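Local coordinates for protein putative TetR-family transcriptional regulator (Syntrophomonas wolfei subsp. wolfei, PDB 3LWJ) that probably binds DNA as a transcriptional regulator of the TetR family, working as a dimer, at residues His158-Ile163 with Ser188-Leu193; Thr96-Ala101 with Glu181-Val186; Ser73-Tyr78 with Ile90-Leu95; Phe67-Ile72 with Glu128-Glu133. All blocks are in the same frame, centred on the assembly; numbering follows the deposited sequence. Where two conformers were deposited one is given.

Interaction 1 (His158-Ile163 with Ser188-Leu193)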
# COMPACT_ATOMS: atom_id res chain seq x y z
N HIS A 158 0.93 -5.07 10.34
CA HIS A 158 1.25 -4.27 9.17
C HIS A 158 1.16 -5.09 7.87
O HIS A 158 0.63 -4.60 6.87
CB HIS A 158 2.65 -3.64 9.30
CG HIS A 158 2.68 -2.43 10.17
ND1 HIS A 158 2.89 -2.50 11.54
CD2 HIS A 158 2.57 -1.12 9.87
CE1 HIS A 158 2.91 -1.28 12.04
NE2 HIS A 158 2.71 -0.42 11.05
N SER A 159 1.60 -6.35 7.88
CA SER A 159 1.49 -7.15 6.67
C SER A 159 0.07 -7.45 6.26
O SER A 159 -0.24 -7.46 5.05
CB SER A 159 2.31 -8.45 6.77
OG SER A 159 1.72 -9.44 7.58
N ILE A 160 -0.80 -7.67 7.26
CA ILE A 160 -2.25 -7.89 7.01
C ILE A 160 -2.86 -6.63 6.41
O ILE A 160 -3.45 -6.68 5.33
CB ILE A 160 -3.01 -8.27 8.29
CG1 ILE A 160 -2.45 -9.58 8.87
CG2 ILE A 160 -4.49 -8.39 7.98
CD1 ILE A 160 -2.96 -9.88 10.33
N LEU A 161 -2.63 -5.50 7.06
CA LEU A 161 -3.12 -4.24 6.56
C LEU A 161 -2.60 -3.96 5.17
O LEU A 161 -3.36 -3.59 4.29
CB LEU A 161 -2.81 -3.07 7.49
CG LEU A 161 -3.50 -1.73 7.10
CD1 LEU A 161 -4.97 -1.92 6.81
CD2 LEU A 161 -3.31 -0.67 8.17
N ALA A 162 -1.30 -4.16 4.97
CA ALA A 162 -0.66 -3.84 3.67
C ALA A 162 -1.26 -4.62 2.51
O ALA A 162 -1.55 -4.05 1.44
CB ALA A 162 0.88 -4.01 3.75
N ILE A 163 -1.40 -5.93 2.66
CA ILE A 163 -1.94 -6.73 1.56
C ILE A 163 -3.41 -6.38 1.31
O ILE A 163 -3.91 -6.41 0.16
CB ILE A 163 -1.72 -8.26 1.76
CG1 ILE A 163 -1.95 -9.06 0.47
CG2 ILE A 163 -2.59 -8.84 2.84
CD1 ILE A 163 -1.39 -8.46 -0.77
N SER A 188 -5.43 -16.65 0.32
CA SER A 188 -4.31 -17.53 0.02
C SER A 188 -3.08 -17.08 0.76
O SER A 188 -2.41 -17.89 1.35
CB SER A 188 -4.00 -17.55 -1.48
OG SER A 188 -2.93 -18.46 -1.73
N PHE A 189 -2.77 -15.77 0.72
CA PHE A 189 -1.61 -15.29 1.46
C PHE A 189 -1.67 -15.61 2.98
O PHE A 189 -0.65 -16.02 3.61
CB PHE A 189 -1.44 -13.77 1.29
CG PHE A 189 -0.64 -13.15 2.39
CD1 PHE A 189 0.73 -13.34 2.44
CD2 PHE A 189 -1.25 -12.45 3.43
CE1 PHE A 189 1.47 -12.82 3.48
CE2 PHE A 189 -0.49 -11.88 4.45
CZ PHE A 189 0.85 -12.07 4.49
N HIS A 190 -2.83 -15.38 3.60
CA HIS A 190 -2.97 -15.64 5.05
C HIS A 190 -2.84 -17.12 5.39
O HIS A 190 -2.25 -17.48 6.43
CB HIS A 190 -4.25 -15.04 5.62
CG HIS A 190 -4.22 -13.56 5.68
ND1 HIS A 190 -4.65 -12.76 4.65
CD2 HIS A 190 -3.77 -12.72 6.64
CE1 HIS A 190 -4.49 -11.49 4.97
NE2 HIS A 190 -3.95 -11.44 6.17
N LYS A 191 -3.30 -17.98 4.48
CA LYS A 191 -3.10 -19.42 4.62
C LYS A 191 -1.62 -19.77 4.63
O LYS A 191 -1.14 -20.46 5.53
CB LYS A 191 -3.82 -20.22 3.53
CG LYS A 191 -3.47 -21.75 3.52
CD LYS A 191 -3.64 -22.42 2.12
CE LYS A 191 -2.69 -21.85 1.02
NZ LYS A 191 -1.22 -22.05 1.24
N THR A 192 -0.90 -19.29 3.63
CA THR A 192 0.54 -19.53 3.57
C THR A 192 1.29 -18.93 4.76
O THR A 192 2.23 -19.54 5.29
CB THR A 192 1.14 -18.97 2.30
OG1 THR A 192 0.52 -19.60 1.17
CG2 THR A 192 2.62 -19.24 2.24
N LEU A 193 0.90 -17.74 5.18
CA LEU A 193 1.51 -17.10 6.36
C LEU A 193 1.36 -17.97 7.62
O LEU A 193 2.31 -18.10 8.44
CB LEU A 193 0.90 -15.69 6.60
CG LEU A 193 1.18 -14.94 7.91
CD1 LEU A 193 2.67 -14.79 8.05
CD2 LEU A 193 0.43 -13.53 7.98

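Interaction 2 (Thr96-Ala101 with Glu181-Val186)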
# COMPACT_ATOMS: atom_id res chain seq x y z
N THR A 96 -13.37 -8.83 6.35
CA THR A 96 -12.88 -7.47 6.19
C THR A 96 -13.01 -7.07 4.74
O THR A 96 -13.47 -5.97 4.44
CB THR A 96 -11.39 -7.32 6.60
OG1 THR A 96 -11.24 -7.68 7.97
CG2 THR A 96 -10.94 -5.89 6.37
N MSE A 97 -12.62 -7.97 3.84
CA MSE A 97 -12.64 -7.67 2.40
C MSE A 97 -14.11 -7.40 1.98
O MSE A 97 -14.39 -6.53 1.12
CB MSE A 97 -12.00 -8.79 1.52
CG MSE A 97 -10.37 -8.92 1.40
SE MSE A 97 -9.47 -7.30 2.01
CE MSE A 97 -9.13 -6.44 0.30
N GLU A 98 -15.07 -8.10 2.59
CA GLU A 98 -16.49 -7.84 2.27
C GLU A 98 -16.97 -6.48 2.80
O GLU A 98 -17.79 -5.83 2.16
CB GLU A 98 -17.43 -8.94 2.80
CG GLU A 98 -17.21 -10.38 2.26
CD GLU A 98 -17.73 -10.66 0.83
OE1 GLU A 98 -18.31 -9.73 0.19
OE2 GLU A 98 -17.54 -11.82 0.37
N VAL A 99 -16.47 -6.02 3.95
CA VAL A 99 -16.84 -4.68 4.43
C VAL A 99 -16.31 -3.65 3.41
O VAL A 99 -17.03 -2.72 3.03
CB VAL A 99 -16.31 -4.40 5.87
CG1 VAL A 99 -16.61 -2.99 6.28
CG2 VAL A 99 -16.91 -5.37 6.87
N PHE A 100 -15.07 -3.83 2.95
CA PHE A 100 -14.53 -2.95 1.92
C PHE A 100 -15.52 -2.88 0.74
O PHE A 100 -15.88 -1.78 0.32
CB PHE A 100 -13.16 -3.41 1.40
CG PHE A 100 -12.03 -3.27 2.38
CD1 PHE A 100 -12.04 -2.36 3.39
CD2 PHE A 100 -10.89 -4.03 2.21
CE1 PHE A 100 -10.96 -2.22 4.25
CE2 PHE A 100 -9.82 -3.90 3.07
CZ PHE A 100 -9.87 -2.98 4.10
N ALA A 101 -15.95 -4.03 0.23
CA ALA A 101 -16.84 -4.10 -0.94
C ALA A 101 -18.22 -3.45 -0.72
O ALA A 101 -18.82 -2.88 -1.65
CB ALA A 101 -17.00 -5.55 -1.42
N GLU A 181 -10.95 -12.42 -7.27
CA GLU A 181 -9.51 -12.55 -7.31
C GLU A 181 -8.86 -11.86 -6.13
O GLU A 181 -7.88 -12.36 -5.60
CB GLU A 181 -8.96 -11.99 -8.62
CG GLU A 181 -9.26 -12.90 -9.79
CD GLU A 181 -9.00 -12.25 -11.14
OE1 GLU A 181 -8.92 -11.00 -11.25
OE2 GLU A 181 -8.85 -13.01 -12.09
N MSE A 182 -9.41 -10.73 -5.69
CA MSE A 182 -8.86 -9.99 -4.56
C MSE A 182 -9.07 -10.76 -3.28
O MSE A 182 -8.17 -10.90 -2.47
CB MSE A 182 -9.54 -8.64 -4.43
CG MSE A 182 -9.32 -7.91 -3.12
SE MSE A 182 -10.49 -6.32 -2.92
CE MSE A 182 -12.21 -7.19 -2.66
N ILE A 183 -10.28 -11.29 -3.12
CA ILE A 183 -10.60 -12.06 -1.94
C ILE A 183 -9.70 -13.30 -1.91
O ILE A 183 -9.02 -13.55 -0.89
CB ILE A 183 -12.11 -12.40 -1.88
CG1 ILE A 183 -12.92 -11.12 -1.68
CG2 ILE A 183 -12.39 -13.41 -0.76
CD1 ILE A 183 -14.47 -11.30 -1.88
N GLU A 184 -9.61 -14.02 -3.04
CA GLU A 184 -8.78 -15.26 -3.12
C GLU A 184 -7.31 -14.98 -2.78
O GLU A 184 -6.70 -15.73 -2.03
CB GLU A 184 -8.89 -15.94 -4.50
CG GLU A 184 -7.89 -17.09 -4.72
N MSE A 185 -6.76 -13.91 -3.34
CA MSE A 185 -5.36 -13.56 -3.09
C MSE A 185 -5.13 -13.38 -1.61
O MSE A 185 -4.14 -13.88 -1.05
CB MSE A 185 -5.02 -12.25 -3.80
CG MSE A 185 -3.61 -11.69 -3.52
SE MSE A 185 -3.39 -10.00 -4.40
CE MSE A 185 -3.41 -10.69 -6.19
N VAL A 186 -5.99 -12.58 -0.98
CA VAL A 186 -5.82 -12.25 0.39
C VAL A 186 -5.92 -13.50 1.25
O VAL A 186 -5.11 -13.71 2.14
CB VAL A 186 -6.80 -11.16 0.81
CG1 VAL A 186 -6.83 -11.03 2.28
CG2 VAL A 186 -6.46 -9.76 0.14

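Interaction 3 (Ser73-Tyr78 with Ile90-Leu95). With EDO (1,2-ethanediol), chain B.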
# COMPACT_ATOMS: atom_id res chain seq x y z
N SER A 73 -16.41 -4.41 14.48
CA SER A 73 -17.62 -5.03 15.05
C SER A 73 -18.07 -6.28 14.29
O SER A 73 -18.55 -7.25 14.90
CB SER A 73 -18.78 -4.02 15.16
OG SER A 73 -19.20 -3.60 13.88
N SER A 74 -17.90 -6.30 12.98
CA SER A 74 -18.16 -7.52 12.22
C SER A 74 -17.28 -8.68 12.70
O SER A 74 -17.74 -9.79 12.91
CB SER A 74 -17.93 -7.28 10.73
OG SER A 74 -18.77 -6.23 10.29
N ILE A 75 -15.99 -8.40 12.89
CA ILE A 75 -15.04 -9.41 13.34
C ILE A 75 -15.40 -9.85 14.78
O ILE A 75 -15.50 -11.06 15.08
CB ILE A 75 -13.60 -8.85 13.28
CG1 ILE A 75 -13.18 -8.61 11.81
CG2 ILE A 75 -12.60 -9.81 13.92
CD1 ILE A 75 -11.81 -7.94 11.65
N SER A 76 -15.59 -8.87 15.66
CA SER A 76 -15.93 -9.13 17.09
C SER A 76 -17.22 -9.92 17.24
O SER A 76 -17.31 -10.82 18.08
CB SER A 76 -16.02 -7.82 17.87
OG SER A 76 -14.82 -7.09 17.72
N GLU A 77 -18.22 -9.61 16.43
CA GLU A 77 -19.44 -10.42 16.41
C GLU A 77 -19.18 -11.87 16.00
O GLU A 77 -19.74 -12.78 16.57
CB GLU A 77 -20.47 -9.79 15.48
CG GLU A 77 -21.15 -8.57 16.09
CD GLU A 77 -21.67 -7.58 15.06
OE1 GLU A 77 -21.81 -7.94 13.87
OE2 GLU A 77 -21.94 -6.42 15.45
N TYR A 78 -18.35 -12.08 14.98
CA TYR A 78 -18.04 -13.43 14.51
C TYR A 78 -17.33 -14.26 15.61
O TYR A 78 -17.54 -15.48 15.74
CB TYR A 78 -17.15 -13.34 13.25
CG TYR A 78 -16.67 -14.67 12.69
CD1 TYR A 78 -17.54 -15.71 12.45
CD2 TYR A 78 -15.33 -14.86 12.39
CE1 TYR A 78 -17.08 -16.91 11.90
CE2 TYR A 78 -14.87 -16.06 11.87
CZ TYR A 78 -15.74 -17.08 11.64
OH TYR A 78 -15.24 -18.24 11.11
N ILE A 90 -8.30 -16.85 9.05
CA ILE A 90 -8.66 -16.80 7.66
C ILE A 90 -9.94 -16.04 7.43
O ILE A 90 -9.96 -15.09 6.62
CB ILE A 90 -8.85 -18.18 7.05
CG1 ILE A 90 -7.59 -19.01 7.25
CG2 ILE A 90 -9.16 -18.04 5.61
CD1 ILE A 90 -6.28 -18.31 6.83
N GLU A 91 -11.02 -16.46 8.08
CA GLU A 91 -12.33 -15.92 7.73
C GLU A 91 -12.46 -14.46 8.05
O GLU A 91 -13.24 -13.77 7.38
CB GLU A 91 -13.48 -16.64 8.44
CG GLU A 91 -14.04 -17.80 7.73
CD GLU A 91 -14.35 -17.56 6.27
OE1 GLU A 91 -15.17 -16.67 5.91
OE2 GLU A 91 -13.78 -18.32 5.48
N THR A 92 -11.76 -13.97 9.08
CA THR A 92 -11.84 -12.54 9.37
C THR A 92 -11.30 -11.69 8.18
O THR A 92 -11.75 -10.58 7.99
CB THR A 92 -11.15 -12.12 10.68
OG1 THR A 92 -9.81 -12.66 10.76
CG2 THR A 92 -11.99 -12.58 11.89
N LYS A 93 -10.39 -12.25 7.40
CA LYS A 93 -9.83 -11.50 6.26
C LYS A 93 -10.91 -11.42 5.18
O LYS A 93 -11.18 -10.35 4.66
CB LYS A 93 -8.55 -12.16 5.77
CG LYS A 93 -7.49 -12.40 6.82
CD LYS A 93 -7.15 -11.16 7.61
CE LYS A 93 -6.30 -11.54 8.79
NZ LYS A 93 -7.06 -12.16 9.93
N ARG A 94 -11.61 -12.52 4.93
CA ARG A 94 -12.75 -12.45 4.03
C ARG A 94 -13.81 -11.43 4.51
O ARG A 94 -14.25 -10.58 3.74
CB ARG A 94 -13.37 -13.82 3.79
CG ARG A 94 -14.70 -13.73 3.12
CD ARG A 94 -15.09 -14.96 2.30
NE ARG A 94 -14.67 -16.24 2.85
CZ ARG A 94 -14.21 -17.25 2.12
NH1 ARG A 94 -14.10 -17.11 0.80
NH2 ARG A 94 -13.86 -18.41 2.70
N LEU A 95 -14.21 -11.52 5.78
CA LEU A 95 -15.11 -10.51 6.35
C LEU A 95 -14.65 -9.11 6.09
O LEU A 95 -15.46 -8.27 5.70
CB LEU A 95 -15.28 -10.63 7.87
CG LEU A 95 -16.30 -11.60 8.38
CD1 LEU A 95 -16.33 -11.55 9.90
CD2 LEU A 95 -17.68 -11.32 7.75
C1 EDO B . -6.66 -9.60 13.49
O1 EDO B . -8.10 -9.72 13.53
C2 EDO B . -5.85 -10.38 12.45
O2 EDO B . -5.92 -11.82 12.57

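Interaction 4 (Phe67-Ile72 with Glu128-Glu133)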
# COMPACT_ATOMS: atom_id res chain seq x y z
N PHE A 67 -16.15 3.44 9.35
CA PHE A 67 -15.61 2.32 8.57
C PHE A 67 -14.85 1.35 9.47
O PHE A 67 -15.09 0.15 9.45
CB PHE A 67 -14.70 2.91 7.49
CG PHE A 67 -14.43 2.04 6.27
CD1 PHE A 67 -15.23 0.95 5.90
CD2 PHE A 67 -13.36 2.38 5.45
CE1 PHE A 67 -14.95 0.22 4.75
CE2 PHE A 67 -13.07 1.66 4.30
CZ PHE A 67 -13.88 0.58 3.94
N ALA A 68 -13.91 1.88 10.25
CA ALA A 68 -13.15 1.07 11.23
C ALA A 68 -14.11 0.36 12.18
O ALA A 68 -13.92 -0.79 12.51
CB ALA A 68 -12.16 1.96 12.06
N LYS A 69 -15.12 1.09 12.61
CA LYS A 69 -16.07 0.58 13.55
C LYS A 69 -16.84 -0.61 12.98
O LYS A 69 -17.10 -1.60 13.68
CB LYS A 69 -17.03 1.69 13.97
CG LYS A 69 -17.94 1.26 15.10
CD LYS A 69 -18.93 2.33 15.51
CE LYS A 69 -19.75 1.79 16.68
NZ LYS A 69 -20.88 2.67 16.99
N GLN A 70 -17.22 -0.51 11.71
CA GLN A 70 -17.94 -1.60 11.04
C GLN A 70 -17.06 -2.86 10.82
O GLN A 70 -17.51 -4.00 11.03
CB GLN A 70 -18.52 -1.09 9.73
CG GLN A 70 -19.46 -2.04 8.97
CD GLN A 70 -19.77 -1.51 7.57
OE1 GLN A 70 -19.51 -0.33 7.26
NE2 GLN A 70 -20.31 -2.38 6.71
N ILE A 71 -15.80 -2.65 10.43
CA ILE A 71 -14.80 -3.73 10.30
C ILE A 71 -14.60 -4.44 11.67
O ILE A 71 -14.73 -5.66 11.77
CB ILE A 71 -13.42 -3.17 9.78
CG1 ILE A 71 -13.55 -2.61 8.35
CG2 ILE A 71 -12.32 -4.24 9.83
CD1 ILE A 71 -12.31 -1.86 7.85
N ILE A 72 -14.34 -3.65 12.71
CA ILE A 72 -14.01 -4.21 14.03
C ILE A 72 -15.20 -4.93 14.67
O ILE A 72 -15.02 -5.96 15.30
CB ILE A 72 -13.45 -3.12 14.99
CG1 ILE A 72 -12.09 -2.62 14.47
CG2 ILE A 72 -13.33 -3.64 16.49
CD1 ILE A 72 -11.56 -1.48 15.28
N GLU A 128 -5.90 3.66 10.08
CA GLU A 128 -4.96 2.54 10.01
C GLU A 128 -4.39 2.10 11.37
O GLU A 128 -4.33 0.90 11.63
CB GLU A 128 -3.87 2.85 8.97
CG GLU A 128 -4.51 2.76 7.55
CD GLU A 128 -3.59 3.00 6.39
OE1 GLU A 128 -2.56 3.66 6.54
OE2 GLU A 128 -3.95 2.55 5.28
N ASP A 129 -4.03 3.05 12.24
CA ASP A 129 -3.51 2.74 13.60
C ASP A 129 -4.55 1.98 14.39
O ASP A 129 -4.22 1.06 15.17
CB ASP A 129 -3.11 4.03 14.37
CG ASP A 129 -1.76 4.60 13.95
OD1 ASP A 129 -1.02 3.97 13.12
OD2 ASP A 129 -1.41 5.69 14.46
N ARG A 130 -5.82 2.35 14.20
CA ARG A 130 -6.92 1.69 14.91
C ARG A 130 -7.06 0.23 14.49
O ARG A 130 -7.18 -0.66 15.35
CB ARG A 130 -8.23 2.41 14.65
CG ARG A 130 -9.43 1.85 15.43
CD ARG A 130 -10.57 2.82 15.39
NE ARG A 130 -11.81 2.27 15.94
CZ ARG A 130 -13.00 2.82 15.76
NH1 ARG A 130 -13.12 3.95 15.05
NH2 ARG A 130 -14.07 2.25 16.28
N LEU A 131 -7.05 -0.00 13.18
CA LEU A 131 -7.06 -1.35 12.64
C LEU A 131 -5.80 -2.13 13.08
O LEU A 131 -5.90 -3.27 13.53
CB LEU A 131 -7.17 -1.31 11.12
CG LEU A 131 -8.47 -0.81 10.52
CD1 LEU A 131 -8.33 -0.91 9.03
CD2 LEU A 131 -9.76 -1.54 11.04
N LEU A 132 -4.63 -1.51 12.97
CA LEU A 132 -3.39 -2.16 13.38
C LEU A 132 -3.38 -2.62 14.85
O LEU A 132 -2.96 -3.76 15.15
CB LEU A 132 -2.16 -1.28 13.10
CG LEU A 132 -1.82 -1.14 11.61
CD1 LEU A 132 -0.92 0.11 11.38
CD2 LEU A 132 -1.17 -2.42 11.07
N GLU A 133 -3.87 -1.76 15.75
CA GLU A 133 -3.98 -2.09 17.16
C GLU A 133 -4.95 -3.25 17.36
O GLU A 133 -4.64 -4.20 18.05
CB GLU A 133 -4.42 -0.87 18.00
CG GLU A 133 -3.31 0.18 18.29

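Interaction 1 (His158-Ile163 with Ser188-Leu193)
Ile-160 and Ile-163 of helix 153-173 pack against Phe-189 and His-190 of helix 179-195, with the short axes 11.5 Å apart and nearly antiparallel at 160°. Two isoleucines meet the imidazole. Ile-160 crosses His-190 at about a right angle. Its CG2 methyl meets His-190 NE2 at the ring edge, 3.6 Å away, and its CG1 lies equally near that nitrogen. Ile-163 puts CG2 between its own backbone N and carbonyl carbon, a crowded position. There the methyl reaches both rings: Ile-163 CG2 is 3.9 Å from Phe-189 CD2 and 3.9 Å from His-190 CE1. The two rings also meet each other, with Phe-189 CD2 3.6 Å above the centre of the His-190 ring. Ser-159 OG lies at the edge of the phenyl ring, 4.1 Å from Phe-189 CZ.

Two polar atoms bond back to their own helices: Ser-159 OG to Ile-156 O and His-190 ND1 to Val-186 O. Lys-93 of helix 85-102 packs on both Ile-160 and His-190. An alanine in place of His-190 would probably open a gap beside Ile-160 and leave Val-186 O without its imidazole partner. Ser-159 also packs on Phe-189 of the second subunit, and Phe-189 on Ser-159 of that subunit, as in TetR-family dimers, where the last two helices commonly form the interface. His-190 NE2 is buried without a polar partner, while ND1 donates to a carbonyl. This is consistent with a neutral imidazole protonated on ND1.

Interaction 2 (Thr96-Ala101 with Glu181-Val186)
Met-97 carries this contact from helix 85-102, and it meets Met-182, Ile-183 and Val-186 of helix 179-195. Both methionines are selenomethionines. Met-97 has CG beside the backbone N, and its chi2 of -15° is nearly eclipsed, an unusual and probably strained bend. A second bend at chi3 places CE, and this methyl lies 3.5 Å from Met-182 SE. Met-182 is built differently. Its CG is anti to the backbone N (chi1 165°), its chain stays extended to the selenium, and it bends only at chi3. The two chains cross obliquely, and Met-97 CE also lies 3.7 Å from Met-182 CG. Nearer the backbone, Met-97 CB faces Ile-183 CG1 at 4.1 Å. Val-186 comes tip to tip with Met-97, its CG2 4.2 Å from Met-97 CG.

Glu-98 bends at chi2 and crosses Ile-183 at about a right angle, with OE2 3.8 Å from Ile-183 CD1. Its OE1 forms a salt bridge with Lys-179. Ser-167 of helix 153-173 packs on Met-97, Met-182 and Val-186. Such antiparallel packing, at 155° here, belongs to the all-helical C-terminal domain of TetR-family regulators.

Interaction 3 (Ser73-Tyr78 with Ile90-Leu95)
Thr-92 OG1 is gripped by several groups, while the CG2 methyl of the same residue packs across the contact on Ile-75. Lys-93 NZ donates to Thr-92 OG1 at 2.9 Å. The hydroxyl also bonds to Arg-88 O and, weakly, to Phe-89 O. The same lysine nitrogen bonds to Phe-89 O and makes a weak bond to a 1,2-ethanediol, probably from the crystallisation liquor, which Asn-138 also holds.

With OG1 tied to its own helix, CG2 is turned to helix 56-79. Thr-92 CG2 and Ile-75 CG2 are only 3.5 Å apart, tighter than usual. With CG anti to the backbone N (chi1 176°), the Tyr-78 ring leaves its helix toward Glu-91 and Thr-92, whose CG2 lies at the ring edge. The Tyr-78 and Glu-91 side chains cross at about a right angle, and Tyr-78 OH lies 3.6 Å from Glu-91 CB. Leu-95 CD1 is 3.9 Å from Tyr-78 CB and 3.8 Å from Ser-74 O.

Beyond CG, Glu-91 leads away to Arg-94, which grips it side-on. Arg-94 NE reaches Glu-91 OE1 at 3.1 Å, and Arg-94 NH2 reaches OE2 at 2.8 Å. An alanine in place of Glu-91 would probably leave Arg-94 without this mate and its guanidinium free to turn. Helices 56-79 and 85-102 are consecutive and antiparallel (145°), a helical hairpin. The bonds of Thr-92 OG1 and of the Glu-91 carboxylate stay on helix 85-102, so what crosses is mainly van der Waals packing, with the tyrosine hydroxyl resting on the aliphatic part of the glutamate.

Interaction 4 (Phe67-Ile72 with Glu128-Glu133)
Arg-130 sets CG anti to its backbone N (chi1 -176°) and stays extended to NE, which carries its guanidinium over Ala-68 and Lys-69. Leu-131 instead has CG beside the backbone N (chi1 -68°), and its CD2 methyl meets Ile-71. Ala-68 CB lies 3.4 Å above the guanidinium plane, toward its rim, and 3.7 Å from Arg-130 NH1. Lys-69 N lies over the same face. Lys-69 runs side by side with Arg-130, pointing the same way, but the like charges stay apart, with Lys-69 NZ 6.9 Å from Arg-130 NH2. Arg-130 NH1 makes a weak hydrogen bond to Glu-65 O.

Helix 56-79 follows the predicted helix-turn-helix and, as in other TetR-family proteins, links it to the C-terminal domain. Here it runs nearly parallel to helix 118-144, at 16°, with the short axes 10.2 Å apart.

The apolar side of the contact centres on Leu-131 CD2. It lies 3.9 Å from Ile-71 CG2, and the two side chains cross at about a right angle. Leu-131 CD2 is also 4.3 Å from Ile-72 CG1. Ile-72 CD1 turns to the arginine, 3.8 Å from Arg-130 NE. Phe-134 of helix 118-144 packs on Ile-72, and Phe-127 on Ala-68.

How the interactions relate
From the N terminus, helix 56-79 opens interactions 4 and 3 in turn, since 67-72 runs directly into 73-78. Interaction 3 closes first, at 90-95 on the next helix, so its short loop lies within that of interaction 4. Interaction 2 opens at 96-101 before 128-133 closes interaction 4, and these two cross. Interaction 1 opens at 158-163, after interaction 4 is complete, and crosses interaction 2, as 181-186 precedes 188-193. Helix 85-102 is shared by interactions 2 and 3, and helix 179-195 by interactions 1 and 2. Together they tie helix 56-79, which follows the predicted DNA-binding motif, to the C-terminal helices at the second subunit.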